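Long-range contacts in N5-carboxyaminoimidazole ribonucleotide synthetase (Bacillus anthracis, PDB 3QFF), which probably catalyses the ATP-dependent carboxylation of aminoimidazole ribonucleotide by bicarbonate to N5-carboxyaminoimidazole ribonucleotide in purine biosynthesis, and is seen here with ADP bound: residues Lys34-Lys39 and His298-Cys303; Asp77-Glu82 and Ala98-Gly103. All blocks are in the same frame, centred on the assembly; numbering follows the deposited sequence.

How the contacts relate
From the N terminus the chain runs through strand 16-20 and helix 24-35, and the turn that leaves this helix supplies the first half of contact 1. Its partner, the end of helix 294-303, comes 259 residues later in the chain. Contact 2 is nested inside that large loop and closes a much smaller one, in which helix 88-97 lies between edge strand 78-81 of the parallel sheet and the loop at Ala98-Gly103. The two contacts, with centres about 12 Å apart, meet on helix 294-303: Ile299, Arg300 and Cys303 serve contact 1, while His298 and Ile302 reach Thr80, Pro101 and Gln102 of contact 2.

Contact 1 of 2, residues Lys34-Lys39 and His298-Cys303; sequences KEMGYK and HIRAIC
Met36, in the turn that leaves helix 24-35, sends its side chain to Ile299 and Arg300 of helix 294-303. The thioether bends at chi3 (-66°), which brings CE to 3.8 Å from CG2 of Ile299. Met36 also crosses the Arg300 side chain at about a right angle: SD lies 3.8 Å above one face of the guanidinium, offset toward its rim, and CE is 3.6 Å from NH1. That NH1 is held by a hydrogen bond to the carbonyl of Gly296, one turn back. Gly37, with positive phi, is the C-prime residue of a Schellman motif, with Gly37 N bonded to Lys34 O and Tyr38 N to Ala33 O; the helix ends here and the chain turns toward strand 39-44. The Tyr38 ring packs against the same helix 294-303. Its CE2 lies 4.1 Å from Ile299 CG2, the branch that also meets Met36. Cys303 SG approaches the ring obliquely, 4.3 Å from the centroid and 35° off the normal, and lies 3.7 Å from Tyr38 OH. Ile17 of strand 16-20 backs both Ile299 and Cys303, and Leu341 of the second subunit packs on Met36. Dispersion and sulfur-aromatic contact therefore join the Rossmann-like N-terminal sheet region to helix 294-303, while the Tyr38 hydroxyl and Arg300 NH1 are bonded to the backbone carbonyls of Ile11 and Gly296.

Contact 2 of 2, residues Asp77-Glu82 and Ala98-Gly103; sequences DVVTYE and AYLPQG
Gln102 and Tyr81 meet with amide and ring planes parallel, yet the amide nitrogen NE2 lies obliquely to the ring, 3.5 Å from CE1. At the other end of the amide, OE1 accepts a hydrogen bond of 2.8 Å from Thr80 OG1, the donor tilted 30° from the carbonyl plane. With OG1 anti to the backbone N (chi1 -178°), the Thr80 hydroxyl lies between Gln102 OE1 and His298 NE2 of helix 294-303, a probable second hydrogen-bond partner. One water gives hydrogens to Gln102 OE1 and Val79 O and accepts one from Gln102 N; a second, above one face of the Tyr81 ring but offset toward its rim, links Gln102 NE2 to Tyr81 O. Nearer the start of the strand, Val78 crosses Tyr99 obliquely, its CG2 3.7 Å from CD2, and the same methyl meets Pro101 CD at 3.6 Å. Pro101 CD in turn sits over the centre of one Tyr99 ring face. Leu100 CD1 reaches Val79 CG1 at 4.0 Å. In the backbone, Val79 N donates to Tyr99 O (2.9 Å, 162°). A single direct backbone bond thus fastens the loop to edge strand 78-81, and the Gln102 amide, gripped at both ends, continues the polar join through Thr80 and two waters.

Contact 1 of 2, residues Lys34-Lys39 and His298-Cys303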
loop_
_atom_site.group_PDB
_atom_site.type_symbol
_atom_site.label_atom_id
_atom_site.label_comp_id
_atom_site.label_asym_id
_atom_site.label_seq_id
_atom_site.Cartn_x
_atom_site.Cartn_y
_atom_site.Cartn_z
ATOM N N LYS A 34 -5.772 -4.907 5.500
ATOM C CA LYS A 34 -6.296 -3.783 6.273
ATOM C C LYS A 34 -6.824 -2.673 5.347
ATOM O O LYS A 34 -7.831 -2.039 5.656
ATOM C CB LYS A 34 -5.208 -3.260 7.211
ATOM C CG LYS A 34 -5.628 -3.128 8.676
ATOM C CD LYS A 34 -5.507 -4.441 9.417
ATOM C CE LYS A 34 -5.563 -4.229 10.931
ATOM N NZ LYS A 34 -6.954 -4.033 11.433
ATOM N N GLU A 35 -6.162 -2.451 4.205
ATOM C CA GLU A 35 -6.628 -1.435 3.235
ATOM C C GLU A 35 -8.039 -1.749 2.749
ATOM O O GLU A 35 -8.830 -0.844 2.502
ATOM C CB GLU A 35 -5.667 -1.301 2.045
ATOM C CG GLU A 35 -4.375 -0.574 2.429
ATOM C CD GLU A 35 -3.202 -0.850 1.509
ATOM O OE1 GLU A 35 -3.414 -1.020 0.280
ATOM O OE2 GLU A 35 -2.049 -0.867 2.028
ATOM N N MET A 36 -8.337 -3.041 2.654
ATOM C CA MET A 36 -9.617 -3.540 2.183
ATOM C C MET A 36 -10.600 -3.777 3.324
ATOM O O MET A 36 -11.676 -4.315 3.107
ATOM C CB MET A 36 -9.411 -4.836 1.385
ATOM C CG MET A 36 -9.144 -4.609 -0.104
ATOM S SD MET A 36 -8.951 -6.149 -1.050
ATOM C CE MET A 36 -7.440 -6.762 -0.334
ATOM N N GLY A 37 -10.213 -3.388 4.536
ATOM C CA GLY A 37 -11.105 -3.398 5.684
ATOM C C GLY A 37 -11.256 -4.741 6.371
ATOM O O GLY A 37 -12.265 -4.972 7.033
ATOM N N TYR A 38 -10.274 -5.631 6.199
ATOM C CA TYR A 38 -10.229 -6.884 6.957
ATOM C C TYR A 38 -9.615 -6.686 8.339
ATOM O O TYR A 38 -8.780 -5.800 8.551
ATOM C CB TYR A 38 -9.460 -7.976 6.194
ATOM C CG TYR A 38 -10.200 -8.464 4.990
ATOM C CD1 TYR A 38 -11.206 -9.423 5.109
ATOM C CD2 TYR A 38 -9.927 -7.938 3.723
ATOM C CE1 TYR A 38 -11.910 -9.862 4.004
ATOM C CE2 TYR A 38 -10.634 -8.373 2.599
ATOM C CZ TYR A 38 -11.618 -9.333 2.745
ATOM O OH TYR A 38 -12.308 -9.753 1.632
ATOM N N LYS A 39 -10.052 -7.522 9.276
ATOM C CA LYS A 39 -9.446 -7.624 10.602
ATOM C C LYS A 39 -8.402 -8.740 10.540
ATOM O O LYS A 39 -8.533 -9.663 9.740
ATOM C CB LYS A 39 -10.549 -7.927 11.631
ATOM C CG LYS A 39 -10.063 -8.170 13.057
ATOM C CD LYS A 39 -11.252 -8.159 14.054
ATOM C CE LYS A 39 -10.806 -8.614 15.454
ATOM N NZ LYS A 39 -11.919 -8.535 16.459
ATOM N N HIS A 298 -2.755 -12.082 -2.942
ATOM C CA HIS A 298 -2.903 -13.251 -2.074
ATOM C C HIS A 298 -4.187 -13.154 -1.243
ATOM O O HIS A 298 -4.937 -14.141 -1.119
ATOM C CB HIS A 298 -1.678 -13.416 -1.160
ATOM C CG HIS A 298 -1.747 -14.632 -0.285
ATOM N ND1 HIS A 298 -1.405 -15.891 -0.727
ATOM C CD2 HIS A 298 -2.121 -14.777 1.008
ATOM C CE1 HIS A 298 -1.566 -16.762 0.254
ATOM N NE2 HIS A 298 -2.016 -16.112 1.315
ATOM N N ILE A 299 -4.436 -11.970 -0.679
ATOM C CA ILE A 299 -5.670 -11.742 0.085
ATOM C C ILE A 299 -6.923 -11.969 -0.785
ATOM O O ILE A 299 -7.841 -12.703 -0.384
ATOM C CB ILE A 299 -5.703 -10.338 0.758
ATOM C CG1 ILE A 299 -4.589 -10.200 1.816
ATOM C CG2 ILE A 299 -7.074 -10.077 1.401
ATOM C CD1 ILE A 299 -4.533 -11.342 2.864
ATOM N N ARG A 300 -6.950 -11.360 -1.973
ATOM C CA ARG A 300 -8.076 -11.526 -2.910
ATOM C C ARG A 300 -8.278 -12.984 -3.285
ATOM O O ARG A 300 -9.408 -13.433 -3.361
ATOM C CB ARG A 300 -7.879 -10.712 -4.190
ATOM C CG ARG A 300 -7.914 -9.213 -3.984
ATOM C CD ARG A 300 -7.318 -8.465 -5.199
ATOM N NE ARG A 300 -7.654 -7.042 -5.165
ATOM C CZ ARG A 300 -7.021 -6.112 -4.441
ATOM N NH1 ARG A 300 -5.993 -6.433 -3.668
ATOM N NH2 ARG A 300 -7.426 -4.839 -4.483
ATOM N N ALA A 301 -7.180 -13.703 -3.525
ATOM C CA ALA A 301 -7.225 -15.105 -3.930
ATOM C C ALA A 301 -7.879 -16.012 -2.880
ATOM O O ALA A 301 -8.737 -16.842 -3.214
ATOM C CB ALA A 301 -5.804 -15.634 -4.273
ATOM N N ILE A 302 -7.465 -15.867 -1.624
ATOM C CA ILE A 302 -7.993 -16.733 -0.571
ATOM C C ILE A 302 -9.420 -16.338 -0.154
ATOM O O ILE A 302 -10.191 -17.186 0.298
ATOM C CB ILE A 302 -7.057 -16.824 0.659
ATOM C CG1 ILE A 302 -6.967 -15.476 1.375
ATOM C CG2 ILE A 302 -5.666 -17.391 0.241
ATOM C CD1 ILE A 302 -6.290 -15.537 2.742
ATOM N N CYS A 303 -9.749 -15.055 -0.287
ATOM C CA CYS A 303 -11.079 -14.560 0.050
ATOM C C CYS A 303 -12.043 -14.709 -1.126
ATOM O O CYS A 303 -13.241 -14.445 -0.985
ATOM C CB CYS A 303 -11.031 -13.089 0.493
ATOM S SG CYS A 303 -10.175 -12.785 2.059
#

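Contact 2 of 2, residues Asp77-Glu82 and Ala98-Gly103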
loop_
_atom_site.group_PDB
_atom_site.type_symbol
_atom_site.label_atom_id
_atom_site.label_comp_id
_atom_site.label_asym_id
_atom_site.label_seq_id
_atom_site.Cartn_x
_atom_site.Cartn_y
_atom_site.Cartn_z
ATOM N N ASP A 77 -12.225 -16.095 10.039
ATOM C CA ASP A 77 -13.116 -16.470 8.941
ATOM C C ASP A 77 -12.389 -17.160 7.789
ATOM O O ASP A 77 -12.993 -17.933 7.032
ATOM C CB ASP A 77 -13.874 -15.236 8.476
ATOM C CG ASP A 77 -14.696 -14.629 9.611
ATOM O OD1 ASP A 77 -15.837 -15.111 9.834
ATOM O OD2 ASP A 77 -14.185 -13.716 10.301
ATOM N N VAL A 78 -11.093 -16.882 7.667
ATOM C CA VAL A 78 -10.223 -17.574 6.709
ATOM C C VAL A 78 -8.837 -17.633 7.331
ATOM O O VAL A 78 -8.411 -16.689 8.015
ATOM C CB VAL A 78 -10.219 -16.903 5.283
ATOM C CG1 VAL A 78 -9.747 -15.449 5.330
ATOM C CG2 VAL A 78 -9.376 -17.726 4.268
ATOM N N VAL A 79 -8.151 -18.751 7.127
ATOM C CA VAL A 79 -6.790 -18.937 7.638
ATOM C C VAL A 79 -5.790 -19.077 6.473
ATOM O O VAL A 79 -6.043 -19.802 5.510
ATOM C CB VAL A 79 -6.710 -20.162 8.597
ATOM C CG1 VAL A 79 -5.280 -20.377 9.139
ATOM C CG2 VAL A 79 -7.692 -19.992 9.776
ATOM N N THR A 80 -4.669 -18.373 6.573
ATOM C CA THR A 80 -3.547 -18.549 5.659
ATOM C C THR A 80 -2.272 -18.664 6.492
ATOM O O THR A 80 -2.300 -18.512 7.721
ATOM C CB THR A 80 -3.471 -17.398 4.582
ATOM O OG1 THR A 80 -2.377 -17.635 3.686
ATOM C CG2 THR A 80 -3.296 -16.031 5.240
ATOM N N TYR A 81 -1.157 -18.957 5.836
ATOM C CA TYR A 81 0.110 -19.136 6.544
ATOM C C TYR A 81 1.247 -18.411 5.848
ATOM O O TYR A 81 1.272 -18.295 4.618
ATOM C CB TYR A 81 0.462 -20.631 6.617
ATOM C CG TYR A 81 0.537 -21.257 5.238
ATOM C CD1 TYR A 81 -0.572 -21.891 4.674
ATOM C CD2 TYR A 81 1.703 -21.161 4.476
ATOM C CE1 TYR A 81 -0.509 -22.441 3.380
ATOM C CE2 TYR A 81 1.774 -21.693 3.195
ATOM C CZ TYR A 81 0.676 -22.329 2.657
ATOM O OH TYR A 81 0.772 -22.842 1.391
ATOM N N GLU A 82 2.203 -17.957 6.653
ATOM C CA GLU A 82 3.521 -17.553 6.173
ATOM C C GLU A 82 4.503 -18.672 6.517
ATOM O O GLU A 82 5.397 -19.007 5.727
ATOM C CB GLU A 82 3.958 -16.255 6.857
ATOM C CG GLU A 82 5.467 -16.201 7.134
ATOM C CD GLU A 82 5.852 -15.085 8.057
ATOM O OE1 GLU A 82 6.159 -15.367 9.235
ATOM O OE2 GLU A 82 5.858 -13.931 7.595
ATOM N N ALA A 98 -11.489 -25.693 10.007
ATOM C CA ALA A 98 -11.476 -24.253 9.781
ATOM C C ALA A 98 -11.647 -24.027 8.289
ATOM O O ALA A 98 -11.959 -24.961 7.538
ATOM C CB ALA A 98 -10.165 -23.639 10.262
ATOM N N TYR A 99 -11.468 -22.784 7.863
ATOM C CA TYR A 99 -11.488 -22.486 6.444
ATOM C C TYR A 99 -10.074 -22.160 5.951
ATOM O O TYR A 99 -9.579 -21.047 6.145
ATOM C CB TYR A 99 -12.498 -21.370 6.115
ATOM C CG TYR A 99 -12.601 -21.124 4.631
ATOM C CD1 TYR A 99 -12.860 -22.176 3.744
ATOM C CD2 TYR A 99 -12.430 -19.846 4.107
ATOM C CE1 TYR A 99 -12.927 -21.955 2.369
ATOM C CE2 TYR A 99 -12.507 -19.613 2.742
ATOM C CZ TYR A 99 -12.758 -20.667 1.878
ATOM O OH TYR A 99 -12.816 -20.428 0.526
ATOM N N LEU A 100 -9.434 -23.166 5.344
ATOM C CA LEU A 100 -8.077 -23.078 4.794
ATOM C C LEU A 100 -8.137 -23.395 3.285
ATOM O O LEU A 100 -7.817 -24.520 2.876
ATOM C CB LEU A 100 -7.145 -24.080 5.501
ATOM C CG LEU A 100 -5.645 -23.991 5.189
ATOM C CD1 LEU A 100 -4.971 -23.022 6.146
ATOM C CD2 LEU A 100 -4.980 -25.387 5.257
ATOM N N PRO A 101 -8.548 -22.408 2.460
ATOM C CA PRO A 101 -8.746 -22.595 1.018
ATOM C C PRO A 101 -7.487 -23.035 0.263
ATOM O O PRO A 101 -7.610 -23.647 -0.791
ATOM C CB PRO A 101 -9.187 -21.199 0.529
ATOM C CG PRO A 101 -8.762 -20.247 1.587
ATOM C CD PRO A 101 -8.881 -21.034 2.875
ATOM N N GLN A 102 -6.299 -22.727 0.797
ATOM C CA GLN A 102 -5.039 -23.171 0.186
ATOM C C GLN A 102 -4.869 -24.687 0.210
ATOM O O GLN A 102 -4.206 -25.257 -0.670
ATOM C CB GLN A 102 -3.834 -22.520 0.861
ATOM C CG GLN A 102 -3.600 -21.079 0.427
ATOM C CD GLN A 102 -2.732 -20.344 1.397
ATOM O OE1 GLN A 102 -3.162 -20.023 2.517
ATOM N NE2 GLN A 102 -1.488 -20.090 1.002
ATOM N N GLY A 103 -5.456 -25.324 1.225
ATOM C CA GLY A 103 -5.358 -26.769 1.395
ATOM C C GLY A 103 -3.989 -27.159 1.931
ATOM O O GLY A 103 -3.154 -26.291 2.224
HETATM O O HOH W 1 -5.558 -21.001 3.111
HETATM O O HOH W 2 0.738 -18.665 1.892
#